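Local coordinates for protein peroxisomal acyl-CoA oxidase 1A (Solanum lycopersicum, PDB 2FON) that probably oxidises fatty acyl-CoA in the first step of peroxisomal beta-oxidation, using bound FAD, at residues R324-R329 with Y640-Y645. Numbering follows the deposited sequence.
Sequences RYSAVR and YDGNVY. With FAD (flavin-adenine dinucleotide), chain D.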
ATOM      1  N   ARG B 324       6.896  16.940   8.145  1.00 67.80           N
ATOM      2  CA  ARG B 324       8.046  17.285   8.960  1.00 66.34           C
ATOM      3  C   ARG B 324       9.273  16.615   8.394  1.00 66.24           C
ATOM      4  O   ARG B 324      10.286  17.283   8.174  1.00 65.67           O
ATOM      5  CB  ARG B 324       7.829  16.900  10.408  1.00 66.16           C
ATOM      6  CG  ARG B 324       6.726  17.692  11.099  1.00 64.37           C
ATOM      7  CD  ARG B 324       6.717  17.401  12.592  1.00 62.78           C
ATOM      8  NE  ARG B 324       5.742  18.261  13.265  1.00 63.83           N
ATOM      9  CZ  ARG B 324       5.107  17.934  14.391  1.00 62.61           C
ATOM     10  NH1 ARG B 324       5.342  16.743  14.954  1.00 55.40           N
ATOM     11  NH2 ARG B 324       4.233  18.799  14.947  1.00 61.87           N
ATOM     12  N   TYR B 325       9.208  15.308   8.110  1.00 65.96           N
ATOM     13  CA  TYR B 325      10.385  14.708   7.483  1.00 66.06           C
ATOM     14  C   TYR B 325      10.803  15.429   6.177  1.00 66.94           C
ATOM     15  O   TYR B 325      11.999  15.666   5.993  1.00 68.57           O
ATOM     16  CB  TYR B 325      10.228  13.247   7.220  1.00 66.01           C
ATOM     17  CG  TYR B 325      11.486  12.592   6.688  1.00 66.69           C
ATOM     18  CD1 TYR B 325      12.617  12.404   7.523  1.00 65.91           C
ATOM     19  CD2 TYR B 325      11.560  12.148   5.357  1.00 66.45           C
ATOM     20  CE1 TYR B 325      13.775  11.802   7.068  1.00 63.31           C
ATOM     21  CE2 TYR B 325      12.733  11.538   4.865  1.00 66.23           C
ATOM     22  CZ  TYR B 325      13.832  11.369   5.740  1.00 67.70           C
ATOM     23  OH  TYR B 325      14.973  10.722   5.286  1.00 70.03           O
ATOM     24  N   SER B 326       9.864  15.802   5.296  1.00 65.75           N
ATOM     25  CA  SER B 326      10.254  16.527   4.076  1.00 65.57           C
ATOM     26  C   SER B 326      10.917  17.919   4.283  1.00 65.43           C
ATOM     27  O   SER B 326      11.784  18.327   3.506  1.00 66.03           O
ATOM     28  CB  SER B 326       9.099  16.605   3.070  1.00 65.42           C
ATOM     29  OG  SER B 326       8.540  15.320   2.862  1.00 66.09           O
ATOM     30  N   ALA B 327      10.509  18.653   5.303  1.00 64.53           N
ATOM     31  CA  ALA B 327      11.190  19.876   5.612  1.00 63.84           C
ATOM     32  C   ALA B 327      12.627  19.613   6.150  1.00 64.04           C
ATOM     33  O   ALA B 327      13.509  20.455   6.005  1.00 65.22           O
ATOM     34  CB  ALA B 327      10.381  20.682   6.583  1.00 63.25           C
ATOM     35  N   VAL B 328      12.878  18.470   6.749  1.00 62.85           N
ATOM     36  CA  VAL B 328      14.177  18.253   7.352  1.00 63.16           C
ATOM     37  C   VAL B 328      15.201  17.588   6.347  1.00 63.94           C
ATOM     38  O   VAL B 328      16.360  18.059   6.191  1.00 63.64           O
ATOM     39  CB  VAL B 328      13.983  17.418   8.669  1.00 63.73           C
ATOM     40  CG1 VAL B 328      15.287  16.770   9.176  1.00 60.10           C
ATOM     41  CG2 VAL B 328      13.326  18.255   9.727  1.00 63.44           C
ATOM     42  N   ARG B 329      14.770  16.471   5.717  1.00 63.56           N
ATOM     43  CA  ARG B 329      15.429  15.855   4.560  1.00 62.73           C
ATOM     44  C   ARG B 329      15.795  16.817   3.423  1.00 63.15           C
ATOM     45  O   ARG B 329      14.877  17.369   2.697  1.00 63.32           O
ATOM     46  CB  ARG B 329      14.502  14.824   3.939  1.00 62.36           C
ATOM     47  CG  ARG B 329      15.262  13.777   3.008  1.00 63.86           C
ATOM     48  CD  ARG B 329      16.465  13.064   3.675  1.00 60.26           C
ATOM     49  NE  ARG B 329      16.980  12.032   2.779  1.00 62.60           N
ATOM     50  CZ  ARG B 329      17.909  11.116   3.093  1.00 61.19           C
ATOM     51  NH1 ARG B 329      18.462  11.060   4.288  1.00 60.39           N
ATOM     52  NH2 ARG B 329      18.265  10.218   2.209  1.00 62.88           N
ATOM     53  N   TYR B 640       8.472  16.487  16.477  1.00 66.21           N
ATOM     54  CA  TYR B 640       8.290  17.921  16.533  1.00 67.63           C
ATOM     55  C   TYR B 640       9.591  18.745  16.353  1.00 68.75           C
ATOM     56  O   TYR B 640       9.629  19.666  15.531  1.00 70.32           O
ATOM     57  CB  TYR B 640       7.620  18.314  17.870  1.00 68.00           C
ATOM     58  CG  TYR B 640       7.219  19.766  17.942  1.00 67.95           C
ATOM     59  CD1 TYR B 640       5.929  20.167  17.605  1.00 65.09           C
ATOM     60  CD2 TYR B 640       8.153  20.755  18.293  1.00 66.78           C
ATOM     61  CE1 TYR B 640       5.554  21.534  17.673  1.00 64.40           C
ATOM     62  CE2 TYR B 640       7.779  22.076  18.353  1.00 67.23           C
ATOM     63  CZ  TYR B 640       6.478  22.460  18.030  1.00 66.49           C
ATOM     64  OH  TYR B 640       6.122  23.806  18.063  1.00 69.64           O
ATOM     65  N   ASP B 641      10.645  18.430  17.107  1.00 68.84           N
ATOM     66  CA  ASP B 641      11.878  19.212  17.028  1.00 68.65           C
ATOM     67  C   ASP B 641      12.759  18.886  15.837  1.00 67.46           C
ATOM     68  O   ASP B 641      13.881  19.324  15.791  1.00 68.95           O
ATOM     69  CB  ASP B 641      12.715  19.112  18.330  1.00 68.99           C
ATOM     70  CG  ASP B 641      13.233  17.701  18.598  1.00 70.97           C
ATOM     71  OD1 ASP B 641      12.922  16.771  17.819  1.00 71.69           O
ATOM     72  OD2 ASP B 641      13.927  17.517  19.622  1.00 72.81           O
ATOM     73  N   GLY B 642      12.280  18.130  14.879  1.00 66.22           N
ATOM     74  CA  GLY B 642      13.118  17.724  13.751  1.00 65.03           C
ATOM     75  C   GLY B 642      14.469  17.090  14.018  1.00 64.50           C
ATOM     76  O   GLY B 642      15.279  17.055  13.134  1.00 64.50           O
ATOM     77  N   ASN B 643      14.744  16.593  15.215  1.00 65.15           N
ATOM     78  CA  ASN B 643      16.028  15.981  15.473  1.00 66.28           C
ATOM     79  C   ASN B 643      16.053  14.526  15.073  1.00 67.66           C
ATOM     80  O   ASN B 643      16.082  13.637  15.935  1.00 69.06           O
ATOM     81  CB  ASN B 643      16.376  16.060  16.931  1.00 66.72           C
ATOM     82  CG  ASN B 643      17.875  15.818  17.193  1.00 69.05           C
ATOM     83  OD1 ASN B 643      18.704  15.829  16.249  1.00 68.93           O
ATOM     84  ND2 ASN B 643      18.231  15.616  18.479  1.00 67.11           N
ATOM     85  N   VAL B 644      16.097  14.273  13.768  1.00 67.64           N
ATOM     86  CA  VAL B 644      15.749  12.993  13.241  1.00 66.83           C
ATOM     87  C   VAL B 644      16.914  12.015  13.301  1.00 67.55           C
ATOM     88  O   VAL B 644      16.775  10.925  13.873  1.00 68.35           O
ATOM     89  CB  VAL B 644      15.260  13.129  11.792  1.00 66.74           C
ATOM     90  CG1 VAL B 644      15.033  11.772  11.156  1.00 65.74           C
ATOM     91  CG2 VAL B 644      14.010  13.910  11.744  1.00 67.15           C
ATOM     92  N   TYR B 645      18.043  12.363  12.681  1.00 67.04           N
ATOM     93  CA  TYR B 645      19.077  11.373  12.465  1.00 65.86           C
ATOM     94  C   TYR B 645      19.674  10.900  13.779  1.00 66.32           C
ATOM     95  O   TYR B 645      19.862   9.696  13.967  1.00 66.08           O
ATOM     96  CB  TYR B 645      20.163  11.899  11.555  1.00 66.25           C
ATOM     97  CG  TYR B 645      19.650  12.329  10.223  1.00 65.16           C
ATOM     98  CD1 TYR B 645      19.988  13.587   9.695  1.00 64.19           C
ATOM     99  CD2 TYR B 645      18.824  11.493   9.484  1.00 63.49           C
ATOM    100  CE1 TYR B 645      19.507  14.003   8.445  1.00 63.28           C
ATOM    101  CE2 TYR B 645      18.342  11.877   8.242  1.00 65.74           C
ATOM    102  CZ  TYR B 645      18.677  13.152   7.739  1.00 67.49           C
ATOM    103  OH  TYR B 645      18.174  13.528   6.516  1.00 69.67           O
TER
HETATM  104  PA  FAD D1000      15.773  10.273  -0.783  1.00 55.63           P
HETATM  105  O1A FAD D1000      16.495  10.536  -2.077  1.00 50.79           O
HETATM  106  O2A FAD D1000      16.324  10.989   0.454  1.00 49.17           O
HETATM  107  O5B FAD D1000      14.296  10.669  -1.121  1.00 53.12           O
HETATM  108  C5B FAD D1000      13.418  11.020  -0.080  1.00 52.84           C
HETATM  109  C4B FAD D1000      12.292  11.685  -0.859  1.00 53.49           C
HETATM  110  O4B FAD D1000      12.825  12.816  -1.525  1.00 53.24           O
HETATM  111  C3B FAD D1000      11.693  10.786  -1.941  1.00 49.74           C
HETATM  112  O3B FAD D1000      10.352  11.105  -1.975  1.00 43.42           O
HETATM  113  C2B FAD D1000      12.257  11.330  -3.212  1.00 51.79           C
HETATM  114  O2B FAD D1000      11.391  11.140  -4.284  1.00 53.12           O
HETATM  115  C1B FAD D1000      12.424  12.800  -2.861  1.00 55.94           C
HETATM  116  N9A FAD D1000      13.512  13.319  -3.679  1.00 58.33           N
HETATM  117  C8A FAD D1000      14.849  13.169  -3.442  1.00 57.70           C
HETATM  118  N7A FAD D1000      15.493  13.789  -4.461  1.00 59.09           N
HETATM  119  C5A FAD D1000      14.593  14.339  -5.314  1.00 60.19           C
HETATM  120  C6A FAD D1000      14.709  15.090  -6.487  1.00 59.20           C
HETATM  121  N6A FAD D1000      15.917  15.368  -6.967  1.00 58.26           N
HETATM  122  N1A FAD D1000      13.578  15.516  -7.153  1.00 58.23           N
HETATM  123  C2A FAD D1000      12.322  15.226  -6.668  1.00 57.45           C
HETATM  124  N3A FAD D1000      12.214  14.503  -5.505  1.00 59.31           N
HETATM  125  C4A FAD D1000      13.328  14.049  -4.841  1.00 59.99           C
HETATM  126  N1  FAD D1000      22.121   0.989  -0.038  1.00 55.16           N
HETATM  127  C2  FAD D1000      23.366   0.390  -0.213  1.00 55.37           C
HETATM  128  O2  FAD D1000      24.391   1.044  -0.536  1.00 55.22           O
HETATM  129  N3  FAD D1000      23.438  -0.981  -0.096  1.00 54.74           N
HETATM  130  C4  FAD D1000      22.332  -1.720   0.218  1.00 54.52           C
HETATM  131  O4  FAD D1000      22.463  -2.938   0.352  1.00 55.38           O
HETATM  132  C4X FAD D1000      21.104  -1.106   0.407  1.00 55.11           C
HETATM  133  N5  FAD D1000      19.982  -1.851   0.768  1.00 55.75           N
HETATM  134  C5X FAD D1000      18.777  -1.278   1.030  1.00 54.02           C
HETATM  135  C6  FAD D1000      17.759  -2.107   1.398  1.00 53.76           C
HETATM  136  C7  FAD D1000      16.510  -1.575   1.650  1.00 55.56           C
HETATM  137  C7M FAD D1000      15.415  -2.545   2.044  1.00 54.18           C
HETATM  138  C8  FAD D1000      16.310  -0.164   1.508  1.00 55.43           C
HETATM  139  C8M FAD D1000      14.992   0.496   1.780  1.00 54.77           C
HETATM  140  C9  FAD D1000      17.366   0.651   1.140  1.00 54.85           C
HETATM  141  C9A FAD D1000      18.641   0.099   0.912  1.00 55.26           C
HETATM  142  N10 FAD D1000      19.779   0.877   0.537  1.00 55.37           N
HETATM  143  C10 FAD D1000      20.999   0.259   0.284  1.00 54.87           C
HETATM  144  C1' FAD D1000      19.714   2.372   0.318  1.00 54.73           C
HETATM  145  C2' FAD D1000      18.839   2.441  -0.929  1.00 55.04           C
HETATM  146  O2' FAD D1000      19.424   1.807  -2.003  1.00 56.36           O
HETATM  147  C3' FAD D1000      18.552   3.768  -1.554  1.00 57.46           C
HETATM  148  O3' FAD D1000      19.705   4.312  -2.156  1.00 63.81           O
HETATM  149  C4' FAD D1000      17.911   4.766  -0.639  1.00 58.12           C
HETATM  150  O4' FAD D1000      16.845   4.143   0.063  1.00 56.50           O
HETATM  151  C5' FAD D1000      17.465   5.898  -1.573  1.00 57.20           C
HETATM  152  O5' FAD D1000      16.376   6.524  -0.963  1.00 57.29           O
HETATM  153  P   FAD D1000      16.592   7.700   0.082  1.00 53.74           P
HETATM  154  O1P FAD D1000      16.429   7.103   1.464  1.00 52.73           O
HETATM  155  O2P FAD D1000      17.954   8.322  -0.267  1.00 54.56           O
HETATM  156  O3P FAD D1000      15.452   8.735  -0.413  1.00 54.88           O
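The side chains of R329 and Y645 cross at about a right angle, their planes turned 62° apart, with the phenol oxygen in the guanidinium plane at its edge. A weak but fairly straight hydrogen bond (163°) runs from R329 NH1 to Y645 OH, 3.3 Å long. The same flat group turns other N-H bonds to the FAD pyrophosphate: NE donates to O2A at 2.6 Å, and NH2 to O2A at 2.7 Å and, weakly, to O2P. A planar group with several donors suits this place, since its positive charge probably offsets the negative charge of the phosphates while NH1 remains for Y645 and for the L159 carbonyl of the second subunit. A leucine here would probably leave O2A without the donors NE and NH2, the phosphates without this positive charge, and Y645 OH without this partner. Behind the arginine, V328 packs against V644, CG1 to CG2 at 4.1 Å, and beside G642, whose positive phi suits a glycine. V644 CG1 meets the edge of the Y325 ring. Farther back, R324 runs straight out through chi2 and chi3, a reach that lays one guanidinium face over Y640 CA; NH2 comes obliquely to the ring, 3.4 Å from CD1 of Y640, the planes 74° apart. NH1 donates to the G638 carbonyl, and NH2 forms a salt bridge with D624. The end of helix 297-328 thus meets the loop leading into helix 644-652, and R329 helps form an FAD site shared between two subunits, as in the acyl-CoA oxidase and dehydrogenase families.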